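Local coordinates for protein endo-1,4-beta-xylanase C (Paenibacillus barcinonensis, PDB 4XUO) that hydrolyses internal beta-1,4-xylosidic linkages of xylan, the present chain being a calcium-bearing CBM22 xylan-binding module from its N-terminal region, at residues Val32-Glu37 against Gln44-Thr49; Glu73-Val78 against Lys120-Tyr125; Lys79-Ser84 against Ala145-Glu150; Ala85-Lys90 against Ser139-Ala144. All coordinates share one frame; numbering follows the deposited sequence.

Contact 1: Val32-Glu37 against Gln44-Thr49; sequences VDVTAE and QSLQTT. With CA (calcium ion), chain C.
V32, D33, V34 and T35 pair with T48, Q47, L46 and S45 in antiparallel register, two strands joined by a short loop and inclined at 137° between their N-to-C directions. D33 and Q47 form a hydrogen-bonded pair, D33 N giving to Q47 O at 3.1 Å and Q47 N returning to D33 O at 2.7 Å. T35 and S45 repeat the exchange, while V32 CA and V34 CA direct C-H groups at Q47 O and S45 O.

Side chains alternate between the two faces. On one, V32 CG1 meets L46 CD1 at 3.8 Å, and V32 lies alongside T48; P58 touches all three. This beta hairpin forms the border of one sheet of the beta-sandwich, strand 45-49 pairing on its other edge with strand 146-157. On the other face the side chains of D33 and Q47 run side by side, their carboxylate and amide planes 43° apart. T35 splits its two branches: with OG1 opposite the backbone N (chi1 -176°), the hydroxyl accepts from E37 N at 3.0 Å in an ST turn, and T35 CG2 rests 3.5 Å from S45 OG, which is itself hydrogen-bonded to Q38 O, and 4.0 Å from Q47 CB. With an alanine here, E37 N would probably be left without its acceptor, and a gap would be likely to open beside S45 OG and Q47 CB.

Beyond the strand, Q44 crosses V34 at about a right angle, its CB 3.8 Å from V34 CG1. The backbone O of Q44 binds the calcium ion at 2.4 Å, joining S15, E17, Q41 and D149 as ligands.

Contact 2: Glu73-Val78 against Lys120-Tyr125; sequences EISGYV and KLQGQY
K120 lays its side chain across the ring of Y77, where segments 73-78 and 120-125, parts of strands 71-80 and 119-125, run antiparallel at 171°. The lysine is extended throughout, starting with CG opposite the backbone N (chi1 -164°), and each atom finds the tyrosine in turn. CB sits 3.8 Å from Y77 CE2, at the rim. CG stands over the face, 4.2 Å from the ring centroid, in a CH-pi contact offset toward the rim. CD has passed on to the hydroxyl, 3.4 Å from Y77 OH, CE follows, and NZ ends 4.0 Å from the same oxygen. Y77 also stacks with the ring of Y40.

Four backbone bonds, exchanged by I74 with G123 and by G76 with L121, hold the pair inside one sheet of the beta-sandwich. Side chains alternate along both strands between an outer face and the core. Further along the K120 face, the side chains of E73 and Q122 cross obliquely, carboxylate and amide planes 51° apart, and E73 OE1 accepts a weak bond from Q124 NE2 at 3.5 Å. Toward the core, V78 meets L121 at about a right angle, CG2 of V78 lying 3.8 Å from CG of L121, and I74 CD1 touches Y125 CB. V78, L121 and Y125 reach strands 87-96 and 132-139 of the facing sheet, and I74 packs on L135 of the latter; Y125 OH is hydrogen-bonded to D105.

Contact 3: Lys79-Ser84 against Ala145-Glu150; sequences KLVAGS and AYLLDE. With CA (calcium ion), chain C.
K79 and L147 form a hydrogen-bonded antiparallel pair, and the close-fitting part of this contact gathers round them. L147 N gives to K79 O at 2.8 Å; the return bond from K79 N to L147 O is longer and more bent. One step on, V81 N reaches A145 O at 3.0 Å, approaching from above the carbonyl plane, 47° out of it. V81 CG2 then wedges between A145 CB, 3.9 Å away, and L147 CG. On the reverse face, L80 CD2 lies 3.9 Å from Y146 CB. CG of Y146 sits between its backbone N and carbonyl carbon (chi1 45°), and the ring leads away from strand 71-80 to bond through OH with L137 O in the facing sheet.

Strand 146-157 lies between strands 71-80 and 45-49, a central member of one sheet of the beta-sandwich. Beyond V81 the fit loosens. A type II turn from V81 to S84 carries the chain out to the surface, and S84 OG comes back only to 3.5 Å from A145 N, without a hydrogen bond.

The far end of 145-150 serves the metal instead. D149 grips the calcium ion with both carboxylate oxygens, OD1 at 2.5 Å and OD2 at 2.6 Å. OD2 also accepts from Y40 N. A calcium-bound water donates to E150 OE2 at 2.7 Å, a second-shell hold on the site at the corner where the chain turns.

Contact 4: Ala85-Lys90 against Ser139-Ala144; sequences APADLK and STDAKA. Unlike the reference sequence in segment 85-90: A87 (reference Pro).
An ST turn opens the loop between strands 132-139 and 146-157, and its serine, S139, ties that loop to D88 near the start of strand 87-96. S139 OG, opposite its own backbone N (chi1 -176°), donates to D88 O at 2.6 Å, tilted 26° from the carbonyl plane. S139 OG in turn accepts from D141 N at 3.2 Å. It also takes a weak bond from a water that accepts a hydrogen bond from D88 N and that meets the T140 hydroxyl as well. Were this serine an alanine, D88 O would probably lose this donor and D141 N its acceptor, leaving the loop less firmly tied to the strand.

Beside this polar hub, A87 CB touches D141 CB at 3.7 Å and A144 CB at 4.2 Å. Strands 87-96 and 132-139 are neighbours in the second sheet of the beta-sandwich, and the contact is where the loop leaving strand 132-139 meets the start of strand 87-96. Here the loop folds into a type I turn from D141 to A144, with an Asx turn within it: D141 OD1 accepts from K143 N at 3.0 Å, on the anti side of the carboxylate. R51 reaches the loop from elsewhere and bonds the carbonyl oxygens of S139, D141 and A144.

Contacts 1, 2 and 3 lie in one sheet, and contact 3 is the joint between the other two. Its centre is about 8 Å from that of contact 1, where L46 N probably bonds L148 O at 2.9 Å; toward contact 2, D149 N probably bonds Y77 O at 2.8 Å. Contacts 1 and 2 themselves do not touch, their centres being about 18 Å apart. Contacts 1 and 3 also share the calcium ion and its bound water. Contact 4 belongs to the opposing sheet, its centre about 10 Å from that of contact 3, and L89 bridges the core: its CD2 lies 3.8 Å from Y146 CG and 4.0 Å from V78 CB.

Contact 1: Val32-Glu37 against Gln44-Thr49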
loop_
_atom_site.group_PDB
_atom_site.type_symbol
_atom_site.label_atom_id
_atom_site.label_comp_id
_atom_site.label_asym_id
_atom_site.label_seq_id
_atom_site.Cartn_x
_atom_site.Cartn_y
_atom_site.Cartn_z
ATOM N N VAL A 32 -1.962 3.859 12.633
ATOM C CA VAL A 32 -2.643 3.246 11.528
ATOM C C VAL A 32 -3.887 2.556 12.059
ATOM O O VAL A 32 -3.783 1.641 12.899
ATOM C CB VAL A 32 -1.758 2.212 10.818
ATOM C CG1 VAL A 32 -2.583 1.422 9.809
ATOM C CG2 VAL A 32 -0.568 2.905 10.148
ATOM N N ASP A 33 -5.050 3.000 11.586
ATOM C CA ASP A 33 -6.332 2.498 12.096
ATOM C C ASP A 33 -7.450 2.730 11.089
ATOM O O ASP A 33 -7.279 3.478 10.132
ATOM C CB ASP A 33 -6.661 3.170 13.437
ATOM C CG ASP A 33 -6.714 4.702 13.354
ATOM O OD1 ASP A 33 -6.809 5.293 12.253
ATOM O OD2 ASP A 33 -6.689 5.346 14.418
ATOM N N VAL A 34 -8.578 2.068 11.299
ATOM C CA VAL A 34 -9.739 2.235 10.434
ATOM C C VAL A 34 -10.561 3.464 10.876
ATOM O O VAL A 34 -10.642 3.783 12.081
ATOM C CB VAL A 34 -10.563 0.944 10.399
ATOM C CG1 VAL A 34 -11.803 1.096 9.552
ATOM C CG2 VAL A 34 -9.693 -0.179 9.855
ATOM N N THR A 35 -11.115 4.182 9.895
ATOM C CA THR A 35 -11.951 5.348 10.159
ATOM C C THR A 35 -13.272 5.208 9.438
ATOM O O THR A 35 -13.326 4.701 8.306
ATOM C CB THR A 35 -11.289 6.678 9.714
ATOM O OG1 THR A 35 -12.125 7.784 10.082
ATOM C CG2 THR A 35 -11.057 6.734 8.204
ATOM N N ALA A 36 -14.336 5.674 10.104
ATOM C CA ALA A 36 -15.643 5.836 9.480
ATOM C C ALA A 36 -15.915 7.274 9.025
ATOM O O ALA A 36 -17.022 7.558 8.610
ATOM C CB ALA A 36 -16.748 5.389 10.432
ATOM N N GLU A 37 -14.930 8.167 9.096
ATOM C CA GLU A 37 -15.125 9.549 8.664
ATOM C C GLU A 37 -15.117 9.707 7.153
ATOM O O GLU A 37 -15.768 10.610 6.626
ATOM C CB GLU A 37 -14.027 10.458 9.206
ATOM C CG GLU A 37 -13.916 10.583 10.721
ATOM C CD GLU A 37 -12.849 11.594 11.133
ATOM O OE1 GLU A 37 -12.251 12.248 10.247
ATOM O OE2 GLU A 37 -12.599 11.749 12.347
ATOM N N GLN A 44 -16.015 2.747 5.450
ATOM C CA GLN A 44 -14.739 2.832 6.161
ATOM C C GLN A 44 -13.525 2.765 5.254
ATOM O O GLN A 44 -13.590 2.210 4.166
ATOM C CB GLN A 44 -14.658 1.708 7.192
ATOM C CG GLN A 44 -15.672 1.874 8.313
ATOM C CD GLN A 44 -15.484 0.857 9.419
ATOM O OE1 GLN A 44 -15.381 -0.341 9.171
ATOM N NE2 GLN A 44 -15.405 1.337 10.643
ATOM N N SER A 45 -12.422 3.332 5.736
ATOM C CA SER A 45 -11.137 3.270 5.035
ATOM C C SER A 45 -10.010 3.194 6.051
ATOM O O SER A 45 -10.260 3.321 7.255
ATOM C CB SER A 45 -10.960 4.487 4.100
ATOM O OG SER A 45 -10.889 5.716 4.828
ATOM N N LEU A 46 -8.777 2.991 5.565
ATOM C CA LEU A 46 -7.597 2.890 6.439
ATOM C C LEU A 46 -6.882 4.233 6.539
ATOM O O LEU A 46 -6.485 4.800 5.511
ATOM C CB LEU A 46 -6.593 1.875 5.880
ATOM C CG LEU A 46 -5.397 1.592 6.812
ATOM C CD1 LEU A 46 -5.803 0.718 7.996
ATOM C CD2 LEU A 46 -4.271 0.928 6.031
ATOM N N GLN A 47 -6.713 4.743 7.758
ATOM C CA GLN A 47 -6.151 6.083 7.947
ATOM C C GLN A 47 -4.760 6.028 8.558
ATOM O O GLN A 47 -4.527 5.310 9.548
ATOM C CB GLN A 47 -7.085 6.911 8.853
ATOM C CG GLN A 47 -6.507 8.231 9.334
ATOM C CD GLN A 47 -7.502 9.018 10.161
ATOM O OE1 GLN A 47 -7.957 8.559 11.215
ATOM N NE2 GLN A 47 -7.868 10.185 9.675
ATOM N N THR A 48 -3.858 6.843 8.029
ATOM C CA THR A 48 -2.533 6.971 8.587
ATOM C C THR A 48 -2.262 8.418 9.007
ATOM O O THR A 48 -2.351 9.326 8.183
ATOM C CB THR A 48 -1.454 6.517 7.579
ATOM O OG1 THR A 48 -1.653 5.128 7.226
ATOM C CG2 THR A 48 -0.095 6.668 8.183
ATOM N N THR A 49 -1.973 8.625 10.298
ATOM C CA THR A 49 -1.543 9.914 10.817
ATOM C C THR A 49 -0.250 9.805 11.634
ATOM O O THR A 49 0.188 8.702 11.990
ATOM C CB THR A 49 -2.615 10.518 11.753
ATOM O OG1 THR A 49 -2.864 9.621 12.842
ATOM C CG2 THR A 49 -3.896 10.827 10.994
HETATM CA CA CA C . -14.146 0.815 2.304
HETATM O O HOH W 1 -14.707 -0.607 0.544
#

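Contact 2: Glu73-Val78 against Lys120-Tyr125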
loop_
_atom_site.group_PDB
_atom_site.type_symbol
_atom_site.label_atom_id
_atom_site.label_comp_id
_atom_site.label_asym_id
_atom_site.label_seq_id
_atom_site.Cartn_x
_atom_site.Cartn_y
_atom_site.Cartn_z
ATOM N N GLU A 73 -0.531 -7.442 -9.772
ATOM C CA GLU A 73 -1.031 -6.069 -9.949
ATOM C C GLU A 73 -1.625 -5.531 -8.631
ATOM O O GLU A 73 -2.557 -6.118 -8.069
ATOM C CB GLU A 73 -2.082 -6.036 -11.070
ATOM C CG GLU A 73 -2.462 -4.630 -11.580
ATOM C CD GLU A 73 -3.105 -4.711 -12.969
ATOM O OE1 GLU A 73 -2.434 -4.347 -13.957
ATOM O OE2 GLU A 73 -4.236 -5.238 -13.065
ATOM N N ILE A 74 -1.037 -4.416 -8.149
ATOM C CA ILE A 74 -1.338 -3.791 -6.875
ATOM C C ILE A 74 -2.093 -2.503 -7.144
ATOM O O ILE A 74 -1.619 -1.679 -7.928
ATOM C CB ILE A 74 -0.050 -3.485 -6.076
ATOM C CG1 ILE A 74 0.734 -4.785 -5.865
ATOM C CG2 ILE A 74 -0.366 -2.840 -4.725
ATOM C CD1 ILE A 74 2.109 -4.636 -5.250
ATOM N N SER A 75 -3.256 -2.353 -6.528
ATOM C CA SER A 75 -4.071 -1.152 -6.715
ATOM C C SER A 75 -4.838 -0.731 -5.477
ATOM O O SER A 75 -5.107 -1.523 -4.553
ATOM C CB SER A 75 -5.069 -1.366 -7.839
ATOM O OG SER A 75 -5.933 -2.446 -7.504
ATOM N N GLY A 76 -5.218 0.541 -5.465
ATOM C CA GLY A 76 -5.972 1.097 -4.346
ATOM C C GLY A 76 -6.299 2.557 -4.592
ATOM O O GLY A 76 -5.770 3.185 -5.526
ATOM N N TYR A 77 -7.228 3.070 -3.792
ATOM C CA TYR A 77 -7.665 4.464 -3.867
ATOM C C TYR A 77 -7.232 5.218 -2.622
ATOM O O TYR A 77 -7.307 4.701 -1.492
ATOM C CB TYR A 77 -9.166 4.536 -4.042
ATOM C CG TYR A 77 -9.605 3.989 -5.362
ATOM C CD1 TYR A 77 -9.678 2.608 -5.573
ATOM C CD2 TYR A 77 -9.932 4.824 -6.406
ATOM C CE1 TYR A 77 -10.090 2.104 -6.796
ATOM C CE2 TYR A 77 -10.338 4.314 -7.625
ATOM C CZ TYR A 77 -10.409 2.955 -7.806
ATOM O OH TYR A 77 -10.809 2.443 -9.021
ATOM N N VAL A 78 -6.720 6.427 -2.831
ATOM C CA VAL A 78 -6.123 7.206 -1.766
ATOM C C VAL A 78 -6.655 8.639 -1.810
ATOM O O VAL A 78 -7.081 9.109 -2.871
ATOM C CB VAL A 78 -4.570 7.236 -1.836
ATOM C CG1 VAL A 78 -3.973 5.835 -1.670
ATOM C CG2 VAL A 78 -4.070 7.809 -3.145
ATOM N N LYS A 120 -6.823 6.964 -7.952
ATOM C CA LYS A 120 -6.416 5.588 -8.162
ATOM C C LYS A 120 -4.900 5.440 -8.305
ATOM O O LYS A 120 -4.281 6.096 -9.137
ATOM C CB LYS A 120 -7.044 4.995 -9.413
ATOM C CG LYS A 120 -6.919 3.484 -9.402
ATOM C CD LYS A 120 -7.706 2.777 -10.474
ATOM C CE LYS A 120 -7.578 1.267 -10.248
ATOM N NZ LYS A 120 -8.204 0.460 -11.331
ATOM N N LEU A 121 -4.316 4.555 -7.488
ATOM C CA LEU A 121 -2.931 4.120 -7.632
ATOM C C LEU A 121 -2.911 2.678 -8.100
ATOM O O LEU A 121 -3.732 1.863 -7.654
ATOM C CB LEU A 121 -2.206 4.214 -6.291
ATOM C CG LEU A 121 -2.148 5.542 -5.540
ATOM C CD1 LEU A 121 -1.142 5.370 -4.421
ATOM C CD2 LEU A 121 -1.734 6.696 -6.401
ATOM N N GLN A 122 -1.999 2.359 -9.009
ATOM C CA GLN A 122 -1.897 1.016 -9.568
ATOM C C GLN A 122 -0.542 0.810 -10.234
ATOM O O GLN A 122 -0.020 1.702 -10.916
ATOM C CB GLN A 122 -3.034 0.745 -10.554
ATOM C CG GLN A 122 -3.058 -0.682 -11.066
ATOM C CD GLN A 122 -4.337 -1.038 -11.829
ATOM O OE1 GLN A 122 -4.875 -0.247 -12.625
ATOM N NE2 GLN A 122 -4.806 -2.232 -11.619
ATOM N N GLY A 123 0.032 -0.372 -10.027
ATOM C CA GLY A 123 1.210 -0.770 -10.744
ATOM C C GLY A 123 1.410 -2.286 -10.644
ATOM O O GLY A 123 0.910 -2.915 -9.692
ATOM N N GLN A 124 2.125 -2.841 -11.622
ATOM C CA GLN A 124 2.580 -4.231 -11.551
ATOM C C GLN A 124 3.859 -4.409 -10.714
ATOM O O GLN A 124 4.664 -3.477 -10.525
ATOM C CB GLN A 124 2.706 -4.797 -12.941
ATOM C CG GLN A 124 1.358 -5.036 -13.548
ATOM C CD GLN A 124 1.434 -5.676 -14.895
ATOM O OE1 GLN A 124 2.504 -6.111 -15.317
ATOM N NE2 GLN A 124 0.307 -5.698 -15.599
ATOM N N TYR A 125 4.025 -5.604 -10.164
ATOM C CA TYR A 125 5.200 -5.922 -9.385
ATOM C C TYR A 125 5.564 -7.415 -9.546
ATOM O O TYR A 125 4.672 -8.274 -9.704
ATOM C CB TYR A 125 4.926 -5.618 -7.899
ATOM C CG TYR A 125 6.095 -5.968 -7.011
ATOM C CD1 TYR A 125 7.209 -5.175 -6.981
ATOM C CD2 TYR A 125 6.115 -7.145 -6.276
ATOM C CE1 TYR A 125 8.303 -5.500 -6.209
ATOM C CE2 TYR A 125 7.214 -7.486 -5.517
ATOM C CZ TYR A 125 8.302 -6.645 -5.486
ATOM O OH TYR A 125 9.412 -6.953 -4.747
#

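Contact 3: Lys79-Ser84 against Ala145-Glu150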
loop_
_atom_site.group_PDB
_atom_site.type_symbol
_atom_site.label_atom_id
_atom_site.label_comp_id
_atom_site.label_asym_id
_atom_site.label_seq_id
_atom_site.Cartn_x
_atom_site.Cartn_y
_atom_site.Cartn_z
ATOM N N LYS A 79 -6.553 9.313 -0.667
ATOM C CA LYS A 79 -7.060 10.687 -0.456
ATOM C C LYS A 79 -6.350 11.243 0.756
ATOM O O LYS A 79 -6.043 10.510 1.700
ATOM C CB LYS A 79 -8.583 10.684 -0.233
ATOM C CG LYS A 79 -9.195 12.085 -0.138
ATOM C CD LYS A 79 -10.714 12.013 0.009
ATOM C CE LYS A 79 -11.343 13.399 0.157
ATOM N NZ LYS A 79 -12.795 13.364 0.516
ATOM N N LEU A 80 -6.035 12.539 0.752
ATOM C CA LEU A 80 -5.367 13.107 1.931
ATOM C C LEU A 80 -6.394 13.410 3.039
ATOM O O LEU A 80 -7.574 13.623 2.773
ATOM C CB LEU A 80 -4.588 14.367 1.572
ATOM C CG LEU A 80 -3.468 14.293 0.529
ATOM C CD1 LEU A 80 -2.667 15.591 0.511
ATOM C CD2 LEU A 80 -2.483 13.152 0.740
ATOM N N VAL A 81 -5.938 13.364 4.280
ATOM C CA VAL A 81 -6.774 13.734 5.420
ATOM C C VAL A 81 -7.048 15.243 5.325
ATOM O O VAL A 81 -6.218 15.994 4.823
ATOM C CB VAL A 81 -6.096 13.341 6.750
ATOM C CG1 VAL A 81 -6.800 13.941 7.950
ATOM C CG2 VAL A 81 -6.057 11.831 6.886
ATOM N N ALA A 82 -8.234 15.652 5.783
ATOM C CA ALA A 82 -8.712 17.034 5.661
ATOM C C ALA A 82 -7.710 18.010 6.231
ATOM O O ALA A 82 -7.220 17.811 7.329
ATOM C CB ALA A 82 -10.042 17.168 6.373
ATOM N N GLY A 83 -7.375 19.048 5.465
ATOM C CA GLY A 83 -6.387 20.044 5.904
ATOM C C GLY A 83 -4.959 19.894 5.377
ATOM O O GLY A 83 -4.253 20.892 5.227
ATOM N N SER A 84 -4.521 18.663 5.099
ATOM C CA SER A 84 -3.189 18.400 4.504
ATOM C C SER A 84 -3.017 19.136 3.151
ATOM O O SER A 84 -3.957 19.219 2.385
ATOM C CB SER A 84 -3.014 16.877 4.267
ATOM O OG SER A 84 -2.670 16.154 5.439
ATOM N N ALA A 145 -0.753 13.226 5.996
ATOM C CA ALA A 145 -1.629 12.174 6.487
ATOM C C ALA A 145 -2.594 11.827 5.378
ATOM O O ALA A 145 -2.983 12.687 4.573
ATOM C CB ALA A 145 -2.379 12.614 7.734
ATOM N N TYR A 146 -2.966 10.545 5.303
ATOM C CA TYR A 146 -3.697 10.060 4.170
ATOM C C TYR A 146 -4.433 8.769 4.430
ATOM O O TYR A 146 -4.144 8.053 5.404
ATOM C CB TYR A 146 -2.779 9.911 2.935
ATOM C CG TYR A 146 -1.419 9.261 3.177
ATOM C CD1 TYR A 146 -1.267 7.869 3.197
ATOM C CD2 TYR A 146 -0.283 10.045 3.386
ATOM C CE1 TYR A 146 -0.028 7.289 3.398
ATOM C CE2 TYR A 146 0.973 9.475 3.582
ATOM C CZ TYR A 146 1.102 8.101 3.611
ATOM O OH TYR A 146 2.347 7.538 3.842
ATOM N N LEU A 147 -5.396 8.518 3.546
ATOM C CA LEU A 147 -6.314 7.393 3.607
ATOM C C LEU A 147 -6.132 6.441 2.425
ATOM O O LEU A 147 -5.801 6.879 1.315
ATOM C CB LEU A 147 -7.766 7.899 3.544
ATOM C CG LEU A 147 -8.144 8.913 4.608
ATOM C CD1 LEU A 147 -9.303 9.773 4.157
ATOM C CD2 LEU A 147 -8.470 8.235 5.918
ATOM N N LEU A 148 -6.432 5.155 2.662
ATOM C CA LEU A 148 -6.411 4.104 1.650
ATOM C C LEU A 148 -7.690 3.288 1.693
ATOM O O LEU A 148 -8.136 2.870 2.786
ATOM C CB LEU A 148 -5.206 3.162 1.881
ATOM C CG LEU A 148 -5.100 1.914 1.010
ATOM C CD1 LEU A 148 -4.832 2.278 -0.443
ATOM C CD2 LEU A 148 -4.045 0.932 1.504
ATOM N N ASP A 149 -8.257 2.990 0.535
ATOM C CA ASP A 149 -9.458 2.111 0.483
ATOM C C ASP A 149 -9.459 1.236 -0.775
ATOM O O ASP A 149 -8.732 1.501 -1.732
ATOM C CB ASP A 149 -10.739 2.972 0.538
ATOM C CG ASP A 149 -11.962 2.205 1.066
ATOM O OD1 ASP A 149 -11.826 1.006 1.510
ATOM O OD2 ASP A 149 -13.058 2.812 1.054
ATOM N N GLU A 150 -10.279 0.184 -0.773
ATOM C CA GLU A 150 -10.429 -0.712 -1.926
ATOM C C GLU A 150 -9.064 -1.147 -2.437
ATOM O O GLU A 150 -8.740 -1.000 -3.601
ATOM C CB GLU A 150 -11.293 -0.086 -3.040
ATOM C CG GLU A 150 -12.768 -0.071 -2.697
ATOM C CD GLU A 150 -13.383 -1.455 -2.603
ATOM O OE1 GLU A 150 -13.770 -2.013 -3.660
ATOM O OE2 GLU A 150 -13.488 -1.989 -1.471
HETATM CA CA CA C . -14.146 0.815 2.304
HETATM O O HOH W 1 -14.707 -0.607 0.544
#

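Contact 4: Ala85-Lys90 against Ser139-Ala144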
loop_
_atom_site.group_PDB
_atom_site.type_symbol
_atom_site.label_atom_id
_atom_site.label_comp_id
_atom_site.label_asym_id
_atom_site.label_seq_id
_atom_site.Cartn_x
_atom_site.Cartn_y
_atom_site.Cartn_z
ATOM N N ALA A 85 -1.823 19.662 2.857
ATOM C CA ALA A 85 -1.548 20.272 1.537
ATOM C C ALA A 85 -1.326 19.182 0.482
ATOM O O ALA A 85 -0.981 18.065 0.847
ATOM C CB ALA A 85 -0.330 21.176 1.607
ATOM N N PRO A 86 -1.507 19.505 -0.815
ATOM C CA PRO A 86 -1.256 18.529 -1.870
ATOM C C PRO A 86 0.110 17.862 -1.768
ATOM O O PRO A 86 1.120 18.533 -1.520
ATOM C CB PRO A 86 -1.367 19.367 -3.147
ATOM C CG PRO A 86 -2.435 20.356 -2.798
ATOM C CD PRO A 86 -2.122 20.731 -1.367
ATOM N N ALA A 87 0.126 16.537 -1.957
ATOM C CA ALA A 87 1.326 15.739 -1.835
ATOM C C ALA A 87 1.272 14.499 -2.736
ATOM O O ALA A 87 0.194 14.072 -3.182
ATOM C CB ALA A 87 1.559 15.315 -0.389
ATOM N N ASP A 88 2.453 13.949 -3.018
ATOM C CA ASP A 88 2.582 12.847 -3.982
ATOM C C ASP A 88 2.673 11.554 -3.176
ATOM O O ASP A 88 3.334 11.528 -2.133
ATOM C CB ASP A 88 3.800 13.019 -4.893
ATOM C CG ASP A 88 3.735 14.293 -5.791
ATOM O OD1 ASP A 88 2.632 14.721 -6.216
ATOM O OD2 ASP A 88 4.818 14.881 -6.065
ATOM N N LEU A 89 1.971 10.515 -3.614
ATOM C CA LEU A 89 1.931 9.220 -2.900
ATOM C C LEU A 89 2.317 8.107 -3.866
ATOM O O LEU A 89 1.905 8.127 -5.029
ATOM C CB LEU A 89 0.521 8.893 -2.371
ATOM C CG LEU A 89 0.163 9.448 -0.993
ATOM C CD1 LEU A 89 0.312 10.952 -0.974
ATOM C CD2 LEU A 89 -1.251 9.021 -0.619
ATOM N N LYS A 90 3.058 7.121 -3.376
ATOM C CA LYS A 90 3.343 5.919 -4.183
ATOM C C LYS A 90 3.439 4.691 -3.323
ATOM O O LYS A 90 3.674 4.813 -2.099
ATOM C CB LYS A 90 4.652 6.076 -4.961
ATOM C CG LYS A 90 5.932 6.112 -4.138
ATOM C CD LYS A 90 7.148 6.329 -5.029
ATOM C CE LYS A 90 8.363 5.680 -4.408
ATOM N NZ LYS A 90 9.620 6.175 -4.980
ATOM N N SER A 139 4.909 9.060 1.046
ATOM C CA SER A 139 4.934 10.379 0.402
ATOM C C SER A 139 6.244 11.080 0.679
ATOM O O SER A 139 6.816 10.947 1.779
ATOM C CB SER A 139 3.803 11.266 0.915
ATOM O OG SER A 139 3.764 12.524 0.214
ATOM N N THR A 140 6.728 11.833 -0.306
ATOM C CA THR A 140 7.936 12.648 -0.125
ATOM C C THR A 140 7.653 13.790 0.853
ATOM O O THR A 140 8.591 14.338 1.441
ATOM C CB THR A 140 8.478 13.224 -1.461
ATOM O OG1 THR A 140 7.508 14.096 -2.026
ATOM C CG2 THR A 140 8.789 12.120 -2.460
ATOM N N ASP A 141 6.375 14.136 1.028
ATOM C CA ASP A 141 5.929 15.050 2.092
ATOM C C ASP A 141 5.924 14.299 3.422
ATOM O O ASP A 141 5.038 13.469 3.675
ATOM C CB ASP A 141 4.535 15.618 1.794
ATOM C CG ASP A 141 4.075 16.655 2.828
ATOM O OD1 ASP A 141 4.524 16.596 3.987
ATOM O OD2 ASP A 141 3.269 17.532 2.470
ATOM N N ALA A 142 6.895 14.623 4.265
ATOM C CA ALA A 142 7.158 13.879 5.498
ATOM C C ALA A 142 6.056 13.944 6.557
ATOM O O ALA A 142 6.048 13.122 7.478
ATOM C CB ALA A 142 8.487 14.337 6.105
ATOM N N LYS A 143 5.172 14.924 6.451
ATOM C CA LYS A 143 4.083 15.131 7.413
ATOM C C LYS A 143 2.679 14.864 6.867
ATOM O O LYS A 143 1.727 14.894 7.616
ATOM C CB LYS A 143 4.142 16.556 7.962
ATOM C CG LYS A 143 5.285 16.775 8.932
ATOM C CD LYS A 143 5.154 18.106 9.665
ATOM C CE LYS A 143 5.520 17.967 11.141
ATOM N NZ LYS A 143 4.572 17.090 11.895
ATOM N N ALA A 144 2.531 14.587 5.577
ATOM C CA ALA A 144 1.225 14.219 5.057
ATOM C C ALA A 144 0.552 13.078 5.820
ATOM O O ALA A 144 1.206 12.114 6.256
ATOM C CB ALA A 144 1.317 13.873 3.565
HETATM O O HOH W 2 4.734 15.145 -1.769
#